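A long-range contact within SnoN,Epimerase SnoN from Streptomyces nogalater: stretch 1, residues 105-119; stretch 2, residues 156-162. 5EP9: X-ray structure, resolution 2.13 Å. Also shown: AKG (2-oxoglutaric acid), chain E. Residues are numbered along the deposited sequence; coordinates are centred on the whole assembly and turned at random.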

ATOM      1  N   ARG A 105      -9.162  -3.917  12.348  1.00 37.98           N
ATOM      2  CA  ARG A 105     -10.060  -4.215  11.271  1.00 40.73           C
ATOM      3  C   ARG A 105      -9.356  -4.353   9.921  1.00 35.82           C
ATOM      4  O   ARG A 105      -9.662  -5.232   9.146  1.00 34.08           O
ATOM      5  N   ILE A 106      -8.448  -3.439   9.630  1.00 32.47           N
ATOM      6  CA  ILE A 106      -7.659  -3.497   8.421  1.00 32.29           C
ATOM      7  C   ILE A 106      -6.841  -4.797   8.381  1.00 33.82           C
ATOM      8  O   ILE A 106      -6.757  -5.512   7.362  1.00 32.13           O
ATOM      9  N   ALA A 107      -6.273  -5.133   9.554  1.00 33.17           N
ATOM     10  CA  ALA A 107      -5.378  -6.290   9.673  1.00 31.93           C
ATOM     11  C   ALA A 107      -6.165  -7.530   9.477  1.00 32.46           C
ATOM     12  O   ALA A 107      -5.719  -8.479   8.779  1.00 30.40           O
ATOM     13  N   ALA A 108      -7.317  -7.594  10.137  1.00 31.74           N
ATOM     14  CA  ALA A 108      -8.164  -8.775   9.969  1.00 33.12           C
ATOM     15  C   ALA A 108      -8.617  -8.991   8.468  1.00 33.09           C
ATOM     16  O   ALA A 108      -8.662 -10.124   8.014  1.00 32.89           O
ATOM     17  N   LEU A 109      -8.969  -7.912   7.791  1.00 32.95           N
ATOM     18  CA  LEU A 109      -9.338  -7.981   6.409  1.00 33.64           C
ATOM     19  C   LEU A 109      -8.174  -8.481   5.557  1.00 31.63           C
ATOM     20  O   LEU A 109      -8.347  -9.353   4.780  1.00 30.04           O
ATOM     21  N   ALA A 110      -7.008  -7.901   5.754  1.00 30.48           N
ATOM     22  CA  ALA A 110      -5.855  -8.274   5.034  1.00 30.99           C
ATOM     23  C   ALA A 110      -5.555  -9.771   5.159  1.00 32.87           C
ATOM     24  O   ALA A 110      -5.248 -10.445   4.161  1.00 31.08           O
ATOM     25  N   GLU A 111      -5.615 -10.284   6.377  1.00 33.05           N
ATOM     26  CA  GLU A 111      -5.304 -11.660   6.590  1.00 34.22           C
ATOM     27  C   GLU A 111      -6.351 -12.549   5.970  1.00 34.38           C
ATOM     28  O   GLU A 111      -5.974 -13.608   5.435  1.00 35.68           O
ATOM     29  N   TYR A 112      -7.617 -12.181   6.066  1.00 33.33           N
ATOM     30  CA  TYR A 112      -8.653 -12.956   5.452  1.00 35.24           C
ATOM     31  C   TYR A 112      -8.437 -12.949   3.899  1.00 34.69           C
ATOM     32  O   TYR A 112      -8.518 -13.939   3.265  1.00 35.07           O
ATOM     33  N   LEU A 113      -8.132 -11.808   3.318  1.00 35.50           N
ATOM     34  CA  LEU A 113      -7.960 -11.701   1.871  1.00 34.62           C
ATOM     35  C   LEU A 113      -6.749 -12.463   1.381  1.00 36.92           C
ATOM     36  O   LEU A 113      -6.799 -13.133   0.352  1.00 35.26           O
ATOM     37  N   ALA A 114      -5.643 -12.349   2.120  1.00 36.31           N
ATOM     38  CA  ALA A 114      -4.434 -13.020   1.755  1.00 36.77           C
ATOM     39  C   ALA A 114      -4.540 -14.510   1.948  1.00 38.40           C
ATOM     40  O   ALA A 114      -3.830 -15.236   1.345  1.00 40.16           O
ATOM     41  N   GLY A 115      -5.343 -14.944   2.899  1.00 39.26           N
ATOM     42  CA  GLY A 115      -5.486 -16.335   3.231  1.00 40.34           C
ATOM     43  C   GLY A 115      -4.399 -16.891   4.130  1.00 43.52           C
ATOM     44  O   GLY A 115      -4.290 -18.092   4.240  1.00 47.05           O
ATOM     45  N   SER A 116      -3.570 -16.057   4.737  1.00 42.73           N
ATOM     46  CA  SER A 116      -2.488 -16.536   5.650  1.00 43.45           C
ATOM     47  C   SER A 116      -2.162 -15.471   6.723  1.00 39.60           C
ATOM     48  O   SER A 116      -2.523 -14.304   6.573  1.00 38.76           O
ATOM     49  N   PRO A 117      -1.416 -15.850   7.740  1.00 37.86           N
ATOM     50  CA  PRO A 117      -0.926 -14.855   8.672  1.00 36.95           C
ATOM     51  C   PRO A 117       0.054 -13.929   7.994  1.00 36.08           C
ATOM     52  O   PRO A 117       0.773 -14.339   7.079  1.00 36.19           O
ATOM     53  N   LEU A 118       0.019 -12.679   8.437  1.00 34.78           N
ATOM     54  CA  LEU A 118       0.761 -11.636   7.859  1.00 33.20           C
ATOM     55  C   LEU A 118       1.572 -10.871   8.883  1.00 33.76           C
ATOM     56  O   LEU A 118       1.290 -10.889  10.055  1.00 35.09           O
ATOM     57  N   ARG A 119       2.542 -10.149   8.352  1.00 33.62           N
ATOM     58  CA  ARG A 119       3.338  -9.154   9.044  1.00 33.66           C
ATOM     59  C   ARG A 119       3.278  -7.824   8.328  1.00 32.69           C
ATOM     60  O   ARG A 119       3.037  -7.747   7.118  1.00 30.62           O
ATOM     61  N   ALA A 156       2.360 -10.439  -1.629  1.00 30.43           N
ATOM     62  CA  ALA A 156       2.116  -9.323  -0.739  1.00 29.47           C
ATOM     63  C   ALA A 156       0.885  -8.548  -1.157  1.00 30.51           C
ATOM     64  O   ALA A 156       0.299  -8.702  -2.270  1.00 28.51           O
ATOM     65  N   LEU A 157       0.428  -7.762  -0.242  1.00 29.71           N
ATOM     66  CA  LEU A 157      -0.728  -6.864  -0.519  1.00 29.69           C
ATOM     67  C   LEU A 157      -0.643  -5.517   0.204  1.00 28.95           C
ATOM     68  O   LEU A 157      -0.053  -5.417   1.304  1.00 28.09           O
ATOM     69  N   THR A 158      -1.286  -4.531  -0.410  1.00 27.63           N
ATOM     70  CA  THR A 158      -1.229  -3.165   0.023  1.00 27.57           C
ATOM     71  C   THR A 158      -2.642  -2.629   0.408  1.00 27.29           C
ATOM     72  O   THR A 158      -3.546  -2.764  -0.346  1.00 28.84           O
ATOM     73  N   ALA A 159      -2.783  -2.064   1.608  1.00 25.51           N
ATOM     74  CA  ALA A 159      -3.977  -1.326   2.038  1.00 25.26           C
ATOM     75  C   ALA A 159      -3.788   0.173   1.842  1.00 25.40           C
ATOM     76  O   ALA A 159      -2.873   0.758   2.410  1.00 26.14           O
ATOM     77  N   TRP A 160      -4.618   0.781   0.993  1.00 25.58           N
ATOM     78  CA  TRP A 160      -4.514   2.200   0.683  1.00 26.41           C
ATOM     79  C   TRP A 160      -5.745   2.845   1.291  1.00 27.35           C
ATOM     80  O   TRP A 160      -6.873   2.551   0.892  1.00 27.50           O
ATOM     81  N   VAL A 161      -5.509   3.679   2.289  1.00 27.08           N
ATOM     82  CA  VAL A 161      -6.629   4.199   3.125  1.00 26.41           C
ATOM     83  C   VAL A 161      -6.802   5.670   2.809  1.00 26.29           C
ATOM     84  O   VAL A 161      -5.836   6.459   2.996  1.00 26.48           O
ATOM     85  N   ALA A 162      -7.988   6.050   2.392  1.00 24.93           N
ATOM     86  CA  ALA A 162      -8.261   7.429   2.117  1.00 26.25           C
ATOM     87  C   ALA A 162      -8.518   8.213   3.441  1.00 26.64           C
ATOM     88  O   ALA A 162      -9.368   7.815   4.193  1.00 26.52           O
TER

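How does the helix begin its contact with the strand? Ile106 points toward the strand in the m, t rotamer and spans two strand residues: its CG2 lies 4.0 Å from Ala159 CB, and its CD1 lies 3.9 Å from Val161 CG2. Val161 meets it with chi1 t. The neighbouring Arg105, Ala107, Ala108 and Leu109 stay out of reach.

What does the later part of the helix pack against? Leu157, in a p, t rotamer, reaches across to it. Ala110 points toward the strand, its CB 4.5 Å from Leu157 CD1. The CA-to-CB bond of Glu111 points away. Leu113, m, t, and Ala114 point toward the strand again: Leu113 CB lies 4.4 Å from Leu157 CD1, and Ala114 CB lies 4.1 Å from Leu157 CD2. No hydrogen bond crosses the contact; the side-chain contacts across it are all apolar.

How does the segment after the helix join in? Leu118 N donates a 3.0 Å hydrogen bond to Glu111 OE2, tying the helix to this segment. Leu118, m, t, points toward stretch 2 and places CD1 4.0 Å from Leu157 CD2.

What do the alternate residues of the strand do? Thr158 and Trp160 stay clear of stretch 1. Trp160 NE1 donates a 2.8 Å hydrogen bond to O3 of 2-oxoglutaric acid, and Thr158 CG2 lies 3.7 Å from its O2.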

ATOM      1  CB  ARG A 105     -11.157  -3.151  11.243  1.00 49.53           C
ATOM      2  CG  ARG A 105     -12.247  -3.541  10.280  1.00 58.11           C
ATOM      3  CD  ARG A 105     -13.552  -2.837  10.542  1.00 69.84           C
ATOM      4  NE  ARG A 105     -14.275  -2.955   9.262  1.00 81.29           N
ATOM      5  CZ  ARG A 105     -15.240  -2.136   8.836  1.00 87.60           C
ATOM      6  NH1 ARG A 105     -15.647  -1.114   9.598  1.00 89.79           N
ATOM      7  NH2 ARG A 105     -15.807  -2.357   7.642  1.00 85.89           N
ATOM      8  CB  ILE A 106      -6.752  -2.278   8.311  1.00 32.17           C
ATOM      9  CG1 ILE A 106      -7.612  -1.053   8.132  1.00 33.58           C
ATOM     10  CG2 ILE A 106      -5.780  -2.431   7.110  1.00 32.11           C
ATOM     11  CD1 ILE A 106      -6.883   0.252   7.937  1.00 35.07           C
ATOM     12  CB  ALA A 107      -4.753  -6.350  11.064  1.00 34.54           C
ATOM     13  CB  ALA A 108      -9.356  -8.783  10.882  1.00 33.96           C
ATOM     14  CB  LEU A 109      -9.789  -6.634   5.905  1.00 34.28           C
ATOM     15  CG  LEU A 109     -11.194  -6.323   6.357  1.00 37.51           C
ATOM     16  CD1 LEU A 109     -11.490  -4.834   6.159  1.00 37.86           C
ATOM     17  CD2 LEU A 109     -12.215  -7.140   5.559  1.00 40.29           C
ATOM     18  CB  ALA A 110      -4.617  -7.471   5.454  1.00 31.78           C
ATOM     19  CB  GLU A 111      -5.118 -12.066   8.090  1.00 36.05           C
ATOM     20  CG  GLU A 111      -3.878 -11.458   8.697  1.00 36.80           C
ATOM     21  CD  GLU A 111      -3.406 -12.151   9.988  1.00 39.95           C
ATOM     22  OE1 GLU A 111      -4.221 -12.803  10.682  1.00 41.98           O
ATOM     23  OE2 GLU A 111      -2.207 -11.983  10.284  1.00 39.29           O
ATOM     24  CB  TYR A 112     -10.043 -12.436   5.796  1.00 36.77           C
ATOM     25  CG  TYR A 112     -11.157 -13.418   5.441  1.00 39.96           C
ATOM     26  CD1 TYR A 112     -11.574 -14.411   6.326  1.00 43.29           C
ATOM     27  CD2 TYR A 112     -11.779 -13.355   4.197  1.00 40.87           C
ATOM     28  CE1 TYR A 112     -12.585 -15.307   5.974  1.00 45.62           C
ATOM     29  CE2 TYR A 112     -12.777 -14.251   3.823  1.00 42.86           C
ATOM     30  CZ  TYR A 112     -13.176 -15.214   4.696  1.00 45.16           C
ATOM     31  OH  TYR A 112     -14.159 -16.090   4.306  1.00 49.30           O
ATOM     32  CB  LEU A 113      -7.810 -10.279   1.447  1.00 34.03           C
ATOM     33  CG  LEU A 113      -9.008  -9.359   1.662  1.00 35.34           C
ATOM     34  CD1 LEU A 113      -8.668  -7.910   1.288  1.00 36.11           C
ATOM     35  CD2 LEU A 113     -10.209  -9.803   0.899  1.00 36.56           C
ATOM     36  CB  ALA A 114      -3.249 -12.483   2.550  1.00 36.69           C
ATOM     37  CB  SER A 116      -1.163 -16.822   4.830  1.00 45.66           C
ATOM     38  OG  SER A 116      -0.359 -15.610   4.581  1.00 46.42           O
ATOM     39  CB  PRO A 117      -0.202 -15.673   9.744  1.00 38.76           C
ATOM     40  CG  PRO A 117      -0.770 -17.053   9.635  1.00 40.50           C
ATOM     41  CD  PRO A 117      -1.206 -17.239   8.224  1.00 39.38           C
ATOM     42  CB  LEU A 118      -0.155 -10.652   7.143  1.00 31.97           C
ATOM     43  CG  LEU A 118      -1.025 -11.158   5.959  1.00 31.47           C
ATOM     44  CD1 LEU A 118      -2.000 -10.055   5.603  1.00 30.06           C
ATOM     45  CD2 LEU A 118      -0.213 -11.573   4.737  1.00 31.98           C
ATOM     46  CB  ARG A 119       4.809  -9.562   9.100  1.00 34.98           C
ATOM     47  CG  ARG A 119       5.118 -10.717   9.995  1.00 36.60           C
ATOM     48  CD  ARG A 119       6.517 -11.281   9.758  1.00 37.65           C
ATOM     49  NE  ARG A 119       6.763 -12.424  10.618  1.00 40.98           N
ATOM     50  CZ  ARG A 119       6.956 -12.339  11.954  1.00 42.73           C
ATOM     51  NH1 ARG A 119       7.068 -11.181  12.586  1.00 41.88           N
ATOM     52  NH2 ARG A 119       7.084 -13.422  12.651  1.00 45.35           N
ATOM     53  CB  ALA A 156       3.303  -8.436  -0.705  1.00 28.78           C
ATOM     54  CB  LEU A 157      -2.065  -7.512  -0.247  1.00 30.50           C
ATOM     55  CG  LEU A 157      -2.546  -7.686   1.162  1.00 32.02           C
ATOM     56  CD1 LEU A 157      -3.966  -8.267   1.120  1.00 33.54           C
ATOM     57  CD2 LEU A 157      -1.700  -8.764   1.789  1.00 33.83           C
ATOM     58  CB  THR A 158      -0.586  -2.308  -1.039  1.00 27.58           C
ATOM     59  OG1 THR A 158       0.762  -2.734  -1.255  1.00 25.91           O
ATOM     60  CG2 THR A 158      -0.633  -0.825  -0.668  1.00 27.98           C
ATOM     61  CB  ALA A 159      -4.261  -1.582   3.494  1.00 26.80           C
ATOM     62  CB  TRP A 160      -4.485   2.388  -0.829  1.00 26.69           C
ATOM     63  CG  TRP A 160      -4.050   3.698  -1.440  1.00 25.44           C
ATOM     64  CD1 TRP A 160      -2.862   3.936  -2.068  1.00 25.30           C
ATOM     65  CD2 TRP A 160      -4.828   4.872  -1.585  1.00 24.73           C
ATOM     66  NE1 TRP A 160      -2.853   5.194  -2.585  1.00 26.40           N
ATOM     67  CE2 TRP A 160      -4.013   5.826  -2.232  1.00 25.10           C
ATOM     68  CE3 TRP A 160      -6.082   5.281  -1.067  1.00 26.65           C
ATOM     69  CZ2 TRP A 160      -4.449   7.088  -2.535  1.00 26.46           C
ATOM     70  CZ3 TRP A 160      -6.540   6.598  -1.359  1.00 27.12           C
ATOM     71  CH2 TRP A 160      -5.721   7.468  -2.111  1.00 26.73           C
ATOM     72  CB  VAL A 161      -6.318   3.999   4.635  1.00 27.32           C
ATOM     73  CG1 VAL A 161      -7.404   4.527   5.507  1.00 27.38           C
ATOM     74  CG2 VAL A 161      -6.097   2.544   4.903  1.00 28.50           C
ATOM     75  CB  ALA A 162      -9.473   7.581   1.256  1.00 27.65           C
TER
HETATM   76  C1  AKG E 301       0.601   1.695  -4.097  1.00 33.71           C
HETATM   77  O1  AKG E 301       1.135   0.581  -4.334  1.00 31.00           O
HETATM   78  O2  AKG E 301      -0.049   1.915  -3.046  1.00 32.30           O
HETATM   79  C2  AKG E 301       0.684   2.780  -5.104  1.00 36.04           C
HETATM   80  O5  AKG E 301       1.307   2.572  -6.164  1.00 33.13           O
HETATM   81  C3  AKG E 301       0.001   4.124  -4.760  1.00 34.63           C
HETATM   82  C4  AKG E 301      -0.063   5.156  -5.881  1.00 35.26           C
HETATM   83  C5  AKG E 301      -0.703   6.479  -5.529  1.00 34.00           C
HETATM   84  O3  AKG E 301      -1.215   6.629  -4.405  1.00 35.19           O
HETATM   85  O4  AKG E 301      -0.672   7.434  -6.364  1.00 29.84           O